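Local coordinates for high affinity transport system protein p37 (Mycoplasma hyorhinis, PDB 3EKI) that binds thiamine diphosphate as the extracytoplasmic lipoprotein component of a high-affinity transport system in the mycoplasma membrane, at residues G40-S45 / D88-F93; T264-H269 / T275-D280. All blocks are in the same frame, centred on the assembly; numbering follows the deposited sequence.

Interactions 1 and 2 sit on opposite sides of the chain's centre, their own centres about 49 Å apart and their nearest atoms about 37 Å, so neither touches the other. Interaction 1 ties the chain segment leading into strand 45-51 to the loop that precedes its parallel partner, strand 97-103, and shares Asp43 and Ser45 with a calcium site. Interaction 2 closes a short connection between helices 256-269 and 277-283, beside the mixed sheet that holds strand 304-308. Its Leu277 side chain lies about 13 Å from the bound thiamine diphosphate, too far to touch it. This placement is consistent with the two-lobed architecture of periplasmic-binding-protein relatives.

Interaction 1. Residues G40-S45 / D88-F93; sequences GQWDKS and DKTKNF. With CA (calcium ion), chain D.
Trp42 and Phe93 lie almost flat on one another: the Phe93 ring and the six-membered ring of Trp42 form an offset stack, with centroids 4.2 Å apart and planes only 6° from parallel. The stack continues past the ring, since Phe93 CB sits over the five-membered ring of Trp42 in a CH-pi contact and comes within 3.4 Å of Trp42 CE2. With CG anti to its backbone N (chi1 -171°), Trp42 sets its broad indole beside the carbonyl carbon, one face against the Phe93 ring. A type I turn from Thr90 to Phe93, closed by Phe93 N to Thr90 O, presents the phenyl ring. Packing is looser at Trp42 CZ3, which CG2 of buried Thr90 approaches obliquely at 4.1 Å; both aromatic residues remain partly exposed to solvent. Trp42 NE1 hydrogen-bonds to Asp94 O, which limits the indole's freedom to turn. Just after Trp42, Asp43 OD2 and Ser45 O bind the calcium ion, each at 2.4 Å, with Pro118 and Asp121 as further ligands; Asp43 OD1 accepts from Ser45 N in an Asx turn. Aromatic residues suit a contact without polar bonds across it: dispersion joins the two segments, while metal bonds and the Asx turn hold the adjoining calcium-binding residues.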
loop_
_atom_site.group_PDB
_atom_site.type_symbol
_atom_site.label_atom_id
_atom_site.label_comp_id
_atom_site.label_asym_id
_atom_site.label_seq_id
_atom_site.Cartn_x
_atom_site.Cartn_y
_atom_site.Cartn_z
ATOM N N GLY A 40 15.235 -17.254 -21.161
ATOM C CA GLY A 40 15.660 -17.461 -19.791
ATOM C C GLY A 40 15.698 -18.950 -19.449
ATOM O O GLY A 40 15.151 -19.743 -20.224
ATOM N N GLN A 41 16.333 -19.288 -18.343
ATOM C CA GLN A 41 16.471 -20.681 -17.913
ATOM C C GLN A 41 15.307 -21.148 -17.035
ATOM O O GLN A 41 14.905 -20.440 -16.112
ATOM C CB GLN A 41 17.772 -20.899 -17.152
ATOM C CG GLN A 41 18.944 -20.175 -17.808
ATOM C CD GLN A 41 20.246 -20.720 -17.238
ATOM O OE1 GLN A 41 20.856 -20.042 -16.424
ATOM N NE2 GLN A 41 20.618 -21.910 -17.681
ATOM N N TRP A 42 14.802 -22.342 -17.334
ATOM C CA TRP A 42 13.836 -22.989 -16.446
ATOM C C TRP A 42 14.493 -23.253 -15.114
ATOM O O TRP A 42 15.597 -23.790 -15.001
ATOM C CB TRP A 42 13.323 -24.301 -17.046
ATOM C CG TRP A 42 12.182 -24.899 -16.277
ATOM C CD1 TRP A 42 12.241 -25.801 -15.261
ATOM C CD2 TRP A 42 10.799 -24.588 -16.521
ATOM N NE1 TRP A 42 10.970 -26.092 -14.834
ATOM C CE2 TRP A 42 10.064 -25.365 -15.587
ATOM C CE3 TRP A 42 10.121 -23.748 -17.418
ATOM C CZ2 TRP A 42 8.676 -25.297 -15.552
ATOM C CZ3 TRP A 42 8.738 -23.701 -17.367
ATOM C CH2 TRP A 42 8.010 -24.470 -16.439
ATOM N N ASP A 43 13.847 -22.895 -14.010
ATOM C CA ASP A 43 14.443 -23.083 -12.705
ATOM C C ASP A 43 13.554 -24.022 -11.910
ATOM O O ASP A 43 12.384 -23.678 -11.696
ATOM C CB ASP A 43 14.575 -21.725 -12.012
ATOM C CG ASP A 43 15.374 -21.766 -10.742
ATOM O OD1 ASP A 43 15.756 -22.880 -10.309
ATOM O OD2 ASP A 43 15.646 -20.692 -10.152
ATOM N N LYS A 44 14.053 -25.172 -11.510
ATOM C CA LYS A 44 13.213 -26.157 -10.838
ATOM C C LYS A 44 12.953 -25.839 -9.383
ATOM O O LYS A 44 12.213 -26.555 -8.694
ATOM C CB LYS A 44 13.849 -27.557 -10.960
ATOM C CG LYS A 44 15.145 -27.653 -10.160
ATOM C CD LYS A 44 15.923 -28.927 -10.461
ATOM C CE LYS A 44 17.156 -29.026 -9.578
ATOM N NZ LYS A 44 18.290 -29.673 -10.302
ATOM N N SER A 45 13.512 -24.758 -8.879
ATOM C CA SER A 45 13.318 -24.289 -7.515
ATOM C C SER A 45 12.960 -22.803 -7.581
ATOM O O SER A 45 13.763 -22.009 -8.093
ATOM C CB SER A 45 14.568 -24.504 -6.665
ATOM O OG SER A 45 14.487 -23.835 -5.414
ATOM N N ASP A 88 1.775 -28.924 -23.520
ATOM C CA ASP A 88 2.924 -29.456 -24.232
ATOM C C ASP A 88 4.146 -28.564 -24.170
ATOM O O ASP A 88 5.301 -28.977 -24.081
ATOM C CB ASP A 88 2.520 -29.665 -25.700
ATOM C CG ASP A 88 1.689 -30.910 -25.936
ATOM O OD1 ASP A 88 1.349 -31.603 -24.955
ATOM O OD2 ASP A 88 1.386 -31.195 -27.115
ATOM N N LYS A 89 3.860 -27.249 -24.204
ATOM C CA LYS A 89 4.969 -26.317 -24.192
ATOM C C LYS A 89 5.814 -26.478 -22.938
ATOM O O LYS A 89 6.997 -26.164 -22.978
ATOM C CB LYS A 89 4.472 -24.858 -24.253
ATOM C CG LYS A 89 3.571 -24.553 -25.432
ATOM C CD LYS A 89 2.994 -23.150 -25.315
ATOM C CE LYS A 89 1.751 -23.015 -26.188
ATOM N NZ LYS A 89 1.881 -21.831 -27.094
ATOM N N THR A 90 5.236 -26.941 -21.832
ATOM C CA THR A 90 6.018 -26.930 -20.590
ATOM C C THR A 90 6.075 -28.255 -19.832
ATOM O O THR A 90 6.795 -28.320 -18.839
ATOM C CB THR A 90 5.450 -25.863 -19.631
ATOM O OG1 THR A 90 4.029 -25.975 -19.602
ATOM C CG2 THR A 90 5.779 -24.462 -20.142
ATOM N N LYS A 91 5.355 -29.278 -20.268
ATOM C CA LYS A 91 5.214 -30.513 -19.507
ATOM C C LYS A 91 6.500 -31.299 -19.404
ATOM O O LYS A 91 6.610 -32.079 -18.453
ATOM C CB LYS A 91 4.122 -31.407 -20.101
ATOM C CG LYS A 91 4.433 -31.924 -21.492
ATOM C CD LYS A 91 3.299 -32.833 -21.977
ATOM C CE LYS A 91 3.756 -33.635 -23.195
ATOM N NZ LYS A 91 2.605 -34.239 -23.931
ATOM N N ASN A 92 7.433 -31.086 -20.321
ATOM C CA ASN A 92 8.701 -31.812 -20.268
ATOM C C ASN A 92 9.789 -31.169 -19.429
ATOM O O ASN A 92 10.857 -31.745 -19.196
ATOM C CB ASN A 92 9.195 -32.020 -21.715
ATOM C CG ASN A 92 8.199 -32.891 -22.473
ATOM O OD1 ASN A 92 7.771 -33.936 -21.974
ATOM N ND2 ASN A 92 7.810 -32.469 -23.661
ATOM N N PHE A 93 9.606 -29.946 -18.901
ATOM C CA PHE A 93 10.602 -29.375 -17.992
ATOM C C PHE A 93 10.515 -30.064 -16.626
ATOM O O PHE A 93 9.517 -30.772 -16.411
ATOM C CB PHE A 93 10.383 -27.868 -17.796
ATOM C CG PHE A 93 10.640 -26.955 -18.978
ATOM C CD1 PHE A 93 11.936 -26.622 -19.345
ATOM C CD2 PHE A 93 9.609 -26.419 -19.724
ATOM C CE1 PHE A 93 12.204 -25.794 -20.410
ATOM C CE2 PHE A 93 9.880 -25.572 -20.783
ATOM C CZ PHE A 93 11.176 -25.235 -21.134
HETATM CA CA CA D . 15.474 -20.384 -7.769
HETATM O O HOH W 1 17.101 -22.325 -7.741
HETATM O O HOH W 2 15.124 -21.367 -5.373
#

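Interaction 2. Residues T264-H269 / T275-D280; sequences TILKNH and TTLNED
Lys267 sets CG anti to the backbone N (chi1 -177°), then bends at each of its next three torsions, which carries NZ across to the backbone carbonyl of Thr275. There the amine is placed to donate to Thr275 O; the modelled 2.5 Å between Lys267 NZ and Thr275 O is very short and the oxygen's place is uncertain, so the geometry, and with it the bond itself, should be read with caution. A lysine suits this site because its long, flexible chain can reach across and offer a donor to the carbonyl just before the N-cap. The apolar side of the contact is lighter: Leu266 CD1 and Leu277 CD2 meet at 4.3 Å, one branch from each residue, both buried. Thr276 is the N-cap of the second helix, its OG1 taking the N-H of Glu279 at 2.9 Å, a nearly straight bond with an N-H...O angle of 160°. Threonine's short side chain places its hydroxyl well to take an amide that would otherwise lack a helical acceptor, and Glu263 of helix 256-269 accepts from Leu277 N, engaging another first-turn amide. Helix 256-269 thus meets the start of helix 277-283 through Glu263 and through the leucine contact. Beyond the pair, Leu266 and Leu277 both touch Trp240 of helix 240-245 and Phe306 of strand 304-308, while Asp280 forms a salt bridge with Arg244, placing the two helix ends against that helix and the mixed sheet.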
loop_
_atom_site.group_PDB
_atom_site.type_symbol
_atom_site.label_atom_id
_atom_site.label_comp_id
_atom_site.label_asym_id
_atom_site.label_seq_id
_atom_site.Cartn_x
_atom_site.Cartn_y
_atom_site.Cartn_z
ATOM N N THR A 264 2.525 15.890 -3.489
ATOM C CA THR A 264 1.891 16.324 -4.720
ATOM C C THR A 264 0.594 17.097 -4.468
ATOM O O THR A 264 0.389 18.161 -5.069
ATOM C CB THR A 264 1.559 15.111 -5.622
ATOM O OG1 THR A 264 2.793 14.494 -6.017
ATOM C CG2 THR A 264 0.870 15.520 -6.908
ATOM N N ILE A 265 -0.278 16.583 -3.601
ATOM C CA ILE A 265 -1.514 17.325 -3.311
ATOM C C ILE A 265 -1.242 18.719 -2.720
ATOM O O ILE A 265 -1.870 19.701 -3.126
ATOM C CB ILE A 265 -2.391 16.503 -2.357
ATOM C CG1 ILE A 265 -2.891 15.178 -2.970
ATOM C CG2 ILE A 265 -3.578 17.301 -1.862
ATOM C CD1 ILE A 265 -3.548 15.321 -4.328
ATOM N N LEU A 266 -0.309 18.800 -1.786
ATOM C CA LEU A 266 0.079 20.052 -1.137
ATOM C C LEU A 266 0.688 21.025 -2.111
ATOM O O LEU A 266 0.388 22.222 -2.060
ATOM C CB LEU A 266 1.038 19.764 0.028
ATOM C CG LEU A 266 0.457 18.986 1.206
ATOM C CD1 LEU A 266 1.486 18.735 2.293
ATOM C CD2 LEU A 266 -0.748 19.702 1.807
ATOM N N LYS A 267 1.540 20.522 -3.002
ATOM C CA LYS A 267 2.078 21.368 -4.054
ATOM C C LYS A 267 1.023 21.851 -5.022
ATOM O O LYS A 267 1.035 23.032 -5.424
ATOM C CB LYS A 267 3.183 20.600 -4.807
ATOM C CG LYS A 267 3.858 21.431 -5.891
ATOM C CD LYS A 267 5.334 21.624 -5.551
ATOM C CE LYS A 267 6.182 20.421 -5.931
ATOM N NZ LYS A 267 6.653 19.634 -4.753
ATOM N N ASN A 268 0.067 21.015 -5.424
ATOM C CA ASN A 268 -0.988 21.386 -6.340
ATOM C C ASN A 268 -1.974 22.362 -5.692
ATOM O O ASN A 268 -2.587 23.171 -6.393
ATOM C CB ASN A 268 -1.731 20.153 -6.848
ATOM C CG ASN A 268 -0.843 19.360 -7.807
ATOM O OD1 ASN A 268 0.202 19.864 -8.228
ATOM N ND2 ASN A 268 -1.235 18.141 -8.135
ATOM N N HIS A 269 -2.121 22.278 -4.374
ATOM C CA HIS A 269 -3.040 23.146 -3.649
ATOM C C HIS A 269 -2.394 24.487 -3.319
ATOM O O HIS A 269 -2.898 25.542 -3.704
ATOM C CB HIS A 269 -3.522 22.465 -2.367
ATOM C CG HIS A 269 -4.671 23.161 -1.707
ATOM N ND1 HIS A 269 -5.922 23.239 -2.280
ATOM C CD2 HIS A 269 -4.759 23.814 -0.524
ATOM C CE1 HIS A 269 -6.731 23.908 -1.479
ATOM N NE2 HIS A 269 -6.050 24.268 -0.406
ATOM N N THR A 275 8.814 24.418 -3.072
ATOM C CA THR A 275 9.359 23.564 -4.117
ATOM C C THR A 275 9.163 22.073 -3.875
ATOM O O THR A 275 8.494 21.316 -4.563
ATOM C CB THR A 275 10.884 23.815 -4.215
ATOM O OG1 THR A 275 11.451 23.509 -2.921
ATOM C CG2 THR A 275 11.213 25.254 -4.512
ATOM N N THR A 276 9.734 21.599 -2.695
ATOM C CA THR A 276 9.537 20.233 -2.289
ATOM C C THR A 276 9.384 20.210 -0.772
ATOM O O THR A 276 9.870 21.119 -0.087
ATOM C CB THR A 276 10.704 19.281 -2.623
ATOM O OG1 THR A 276 11.860 19.733 -1.895
ATOM C CG2 THR A 276 11.027 19.314 -4.095
ATOM N N LEU A 277 8.746 19.144 -0.291
ATOM C CA LEU A 277 8.666 18.987 1.153
ATOM C C LEU A 277 10.045 18.851 1.781
ATOM O O LEU A 277 10.323 19.358 2.869
ATOM C CB LEU A 277 7.798 17.799 1.540
ATOM C CG LEU A 277 6.290 17.903 1.412
ATOM C CD1 LEU A 277 5.671 16.803 2.265
ATOM C CD2 LEU A 277 5.752 19.265 1.817
ATOM N N ASN A 278 10.994 18.164 1.127
ATOM C CA ASN A 278 12.337 18.084 1.727
ATOM C C ASN A 278 12.999 19.448 1.849
ATOM O O ASN A 278 13.626 19.784 2.856
ATOM C CB ASN A 278 13.197 17.128 0.872
ATOM C CG ASN A 278 12.985 15.689 1.317
ATOM O OD1 ASN A 278 12.225 15.400 2.245
ATOM N ND2 ASN A 278 13.663 14.758 0.652
ATOM N N GLU A 279 12.847 20.277 0.813
ATOM C CA GLU A 279 13.438 21.613 0.894
ATOM C C GLU A 279 12.752 22.445 1.967
ATOM O O GLU A 279 13.450 23.113 2.715
ATOM C CB GLU A 279 13.377 22.364 -0.429
ATOM C CG GLU A 279 14.687 22.325 -1.213
ATOM C CD GLU A 279 14.660 23.187 -2.460
ATOM O OE1 GLU A 279 15.017 24.384 -2.377
ATOM O OE2 GLU A 279 14.286 22.673 -3.533
ATOM N N ASP A 280 11.437 22.386 2.023
ATOM C CA ASP A 280 10.696 23.099 3.073
ATOM C C ASP A 280 11.080 22.632 4.465
ATOM O O ASP A 280 11.279 23.436 5.374
ATOM C CB ASP A 280 9.200 22.908 2.801
ATOM C CG ASP A 280 8.303 23.833 3.611
ATOM O OD1 ASP A 280 7.735 23.348 4.618
ATOM O OD2 ASP A 280 8.181 25.024 3.255
#